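Long-range contact in surface layer protein (Geobacillus stearothermophilus, PDB 4UID), which probably helps build the bacterial surface layer by self-assembly, this chain being Ig-like domains 4 and 5 of the longer protein: residues V7-L12 against T44-D49. Sequence-based numbering, arbitrary orientation.
Sequences VSELKL and TAKFKD
A classic beta bulge interrupts the antiparallel pairing of strand 6-14 with strand 41-48 in the first of the two Ig-like domains. Two residues, Ser8 and Glu9, sit opposite the single residue Lys46. Lys46 O accepts Ser8 N at 3.0 Å, with the donor above the carbonyl plane. The same oxygen takes a weak second bond from Glu9 N. A weak bond from Lys46 N to Glu9 O follows, and Ala45 CA makes a CA-H...O contact with that oxygen at 3.3 Å. Past the bulge the pairing is regular. Lys11 and Thr44 form a hydrogen-bonded pair, with Thr44 N 2.9 Å from Lys11 O.

Val7 and Phe47 lie side by side on the face turned to the domain interior. Val7 CG2 meets the edge of the Phe47 ring, near its plane, 3.7 Å from CE2. It gets there because CG1 is anti to the backbone N (chi1 -170°), which leaves CG2 anti to the carbonyl carbon. An alanine here would remove both methyls and would probably leave this ring edge less closely packed. Further along, Leu10 CD1 touches Ala45 CB at 3.9 Å.

On the other face Glu9 and Lys46 run alongside each other. Glu9 OE1 lies against Lys46 CD and CE, but Lys46 NZ is 4.2 Å from it, too far for a salt bridge. Thr44 OG1 hydrogen-bonds with Thr13 OG1, outside the two segments.

Val94 of strand 88-96 touches Val7, Leu10, Ala45 and Phe47 alike. Tyr64 and Tyr96 meet the Phe47 ring edge-to-face. Strand 99-107 covers Val7 and Leu10, and strand 17-18 flanks strand 6-14 on the side away from strand 41-48.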
ATOM      1  N   VAL A   7      30.766 -11.623   7.322  1.00 49.38           N
ATOM      2  CA  VAL A   7      29.553 -11.128   6.623  1.00 49.44           C
ATOM      3  C   VAL A   7      29.445  -9.607   6.684  1.00 48.45           C
ATOM      4  O   VAL A   7      29.217  -9.060   7.753  1.00 49.91           O
ATOM      5  CB  VAL A   7      28.233 -11.776   7.111  1.00 49.24           C
ATOM      6  CG1 VAL A   7      27.083 -11.395   6.181  1.00 48.58           C
ATOM      7  CG2 VAL A   7      28.359 -13.290   7.173  1.00 49.07           C
ATOM      8  N   SER A   8      29.572  -8.958   5.524  1.00 50.04           N
ATOM      9  CA  SER A   8      29.691  -7.496   5.400  1.00 52.60           C
ATOM     10  C   SER A   8      28.394  -6.737   5.050  1.00 59.07           C
ATOM     11  O   SER A   8      28.340  -5.508   5.193  1.00 59.67           O
ATOM     12  CB  SER A   8      30.789  -7.140   4.389  1.00 52.00           C
ATOM     13  OG  SER A   8      30.267  -6.981   3.076  1.00 51.61           O
ATOM     14  N   GLU A   9      27.381  -7.464   4.562  1.00 67.21           N
ATOM     15  CA  GLU A   9      26.047  -6.919   4.220  1.00 65.80           C
ATOM     16  C   GLU A   9      24.984  -8.010   4.297  1.00 63.90           C
ATOM     17  O   GLU A   9      25.212  -9.137   3.837  1.00 67.38           O
ATOM     18  CB  GLU A   9      26.043  -6.305   2.806  1.00 70.52           C
ATOM     19  CG  GLU A   9      24.787  -5.502   2.446  1.00 71.78           C
ATOM     20  CD  GLU A   9      24.532  -5.387   0.942  1.00 71.41           C
ATOM     21  OE1 GLU A   9      24.882  -6.316   0.179  1.00 71.84           O
ATOM     22  OE2 GLU A   9      23.949  -4.365   0.519  1.00 68.14           O
ATOM     23  N   LEU A  10      23.837  -7.670   4.883  1.00 60.54           N
ATOM     24  CA  LEU A  10      22.638  -8.510   4.828  1.00 54.59           C
ATOM     25  C   LEU A  10      21.380  -7.640   4.754  1.00 54.63           C
ATOM     26  O   LEU A  10      20.846  -7.201   5.769  1.00 54.25           O
ATOM     27  CB  LEU A  10      22.582  -9.510   5.996  1.00 49.01           C
ATOM     28  CG  LEU A  10      21.564 -10.648   5.804  1.00 47.48           C
ATOM     29  CD1 LEU A  10      21.925 -11.523   4.607  1.00 43.90           C
ATOM     30  CD2 LEU A  10      21.389 -11.487   7.069  1.00 44.07           C
ATOM     31  N   LYS A  11      20.936  -7.382   3.529  1.00 55.67           N
ATOM     32  CA  LYS A  11      19.783  -6.523   3.264  1.00 53.43           C
ATOM     33  C   LYS A  11      18.696  -7.298   2.543  1.00 49.41           C
ATOM     34  O   LYS A  11      18.969  -8.257   1.829  1.00 47.51           O
ATOM     35  CB  LYS A  11      20.192  -5.336   2.395  1.00 57.17           C
ATOM     36  CG  LYS A  11      20.829  -4.179   3.136  1.00 68.53           C
ATOM     37  CD  LYS A  11      21.218  -3.079   2.154  1.00 77.03           C
ATOM     38  CE  LYS A  11      21.356  -1.725   2.843  1.00 82.40           C
ATOM     39  NZ  LYS A  11      21.231  -0.594   1.875  1.00 83.06           N
ATOM     40  N   LEU A  12      17.461  -6.861   2.735  1.00 46.18           N
ATOM     41  CA  LEU A  12      16.343  -7.318   1.938  1.00 43.67           C
ATOM     42  C   LEU A  12      16.194  -6.406   0.717  1.00 44.15           C
ATOM     43  O   LEU A  12      16.241  -5.176   0.852  1.00 44.95           O
ATOM     44  CB  LEU A  12      15.092  -7.292   2.802  1.00 43.20           C
ATOM     45  CG  LEU A  12      13.708  -7.472   2.196  1.00 42.76           C
ATOM     46  CD1 LEU A  12      13.511  -8.860   1.586  1.00 41.62           C
ATOM     47  CD2 LEU A  12      12.713  -7.195   3.307  1.00 43.25           C
ATOM     48  N   THR A  44      19.995  -9.982  -0.241  1.00 46.22           N
ATOM     49  CA  THR A  44      21.328  -9.883  -0.819  1.00 47.62           C
ATOM     50  C   THR A  44      22.313 -10.022   0.342  1.00 49.71           C
ATOM     51  O   THR A  44      21.977  -9.706   1.498  1.00 49.35           O
ATOM     52  CB  THR A  44      21.516  -8.572  -1.634  1.00 50.31           C
ATOM     53  OG1 THR A  44      20.394  -8.386  -2.500  1.00 54.17           O
ATOM     54  CG2 THR A  44      22.765  -8.612  -2.524  1.00 53.59           C
ATOM     55  N   ALA A  45      23.502 -10.548   0.033  1.00 50.46           N
ATOM     56  CA  ALA A  45      24.583 -10.739   1.007  1.00 48.72           C
ATOM     57  C   ALA A  45      25.962 -10.582   0.358  1.00 49.14           C
ATOM     58  O   ALA A  45      26.237 -11.127  -0.726  1.00 49.06           O
ATOM     59  CB  ALA A  45      24.458 -12.088   1.711  1.00 45.52           C
ATOM     60  N   LYS A  46      26.811  -9.807   1.027  1.00 48.20           N
ATOM     61  CA  LYS A  46      28.201  -9.643   0.641  1.00 44.10           C
ATOM     62  C   LYS A  46      29.080 -10.109   1.785  1.00 44.33           C
ATOM     63  O   LYS A  46      28.647 -10.118   2.949  1.00 43.47           O
ATOM     64  CB  LYS A  46      28.485  -8.202   0.236  1.00 44.63           C
ATOM     65  CG  LYS A  46      28.255  -7.975  -1.248  1.00 48.07           C
ATOM     66  CD  LYS A  46      27.981  -6.518  -1.597  1.00 51.84           C
ATOM     67  CE  LYS A  46      27.007  -6.433  -2.771  1.00 54.43           C
ATOM     68  NZ  LYS A  46      26.818  -5.053  -3.293  1.00 55.98           N
ATOM     69  N   PHE A  47      30.290 -10.553   1.435  1.00 44.25           N
ATOM     70  CA  PHE A  47      31.239 -11.134   2.390  1.00 44.67           C
ATOM     71  C   PHE A  47      32.656 -10.653   2.122  1.00 47.11           C
ATOM     72  O   PHE A  47      32.999 -10.316   0.983  1.00 46.81           O
ATOM     73  CB  PHE A  47      31.238 -12.667   2.339  1.00 44.22           C
ATOM     74  CG  PHE A  47      29.876 -13.282   2.367  1.00 45.15           C
ATOM     75  CD1 PHE A  47      29.174 -13.513   1.173  1.00 47.40           C
ATOM     76  CD2 PHE A  47      29.288 -13.636   3.571  1.00 45.27           C
ATOM     77  CE1 PHE A  47      27.908 -14.072   1.187  1.00 45.94           C
ATOM     78  CE2 PHE A  47      28.026 -14.205   3.590  1.00 44.83           C
ATOM     79  CZ  PHE A  47      27.336 -14.422   2.400  1.00 46.23           C
ATOM     80  N   LYS A  48      33.466 -10.626   3.184  1.00 51.06           N
ATOM     81  CA  LYS A  48      34.913 -10.378   3.102  1.00 50.78           C
ATOM     82  C   LYS A  48      35.704 -11.588   3.612  1.00 52.51           C
ATOM     83  O   LYS A  48      35.156 -12.421   4.336  1.00 48.73           O
ATOM     84  CB  LYS A  48      35.292  -9.110   3.866  1.00 47.91           C
ATOM     85  CG  LYS A  48      35.127  -7.836   3.061  1.00 47.87           C
ATOM     86  CD  LYS A  48      35.048  -6.620   3.970  1.00 52.16           C
ATOM     87  CE  LYS A  48      35.108  -5.326   3.172  1.00 53.55           C
ATOM     88  NZ  LYS A  48      34.492  -4.211   3.936  1.00 53.56           N
ATOM     89  N   ASP A  49      36.968 -11.708   3.200  1.00 53.63           N
ATOM     90  CA  ASP A  49      37.859 -12.708   3.796  1.00 55.20           C
ATOM     91  C   ASP A  49      38.521 -12.184   5.080  1.00 53.84           C
ATOM     92  O   ASP A  49      38.263 -11.051   5.514  1.00 52.05           O
ATOM     93  CB  ASP A  49      38.885 -13.258   2.777  1.00 59.93           C
ATOM     94  CG  ASP A  49      40.031 -12.283   2.457  1.00 62.70           C
ATOM     95  OD1 ASP A  49      40.038 -11.110   2.897  1.00 65.37           O
ATOM     96  OD2 ASP A  49      40.949 -12.709   1.732  1.00 63.35           O
TER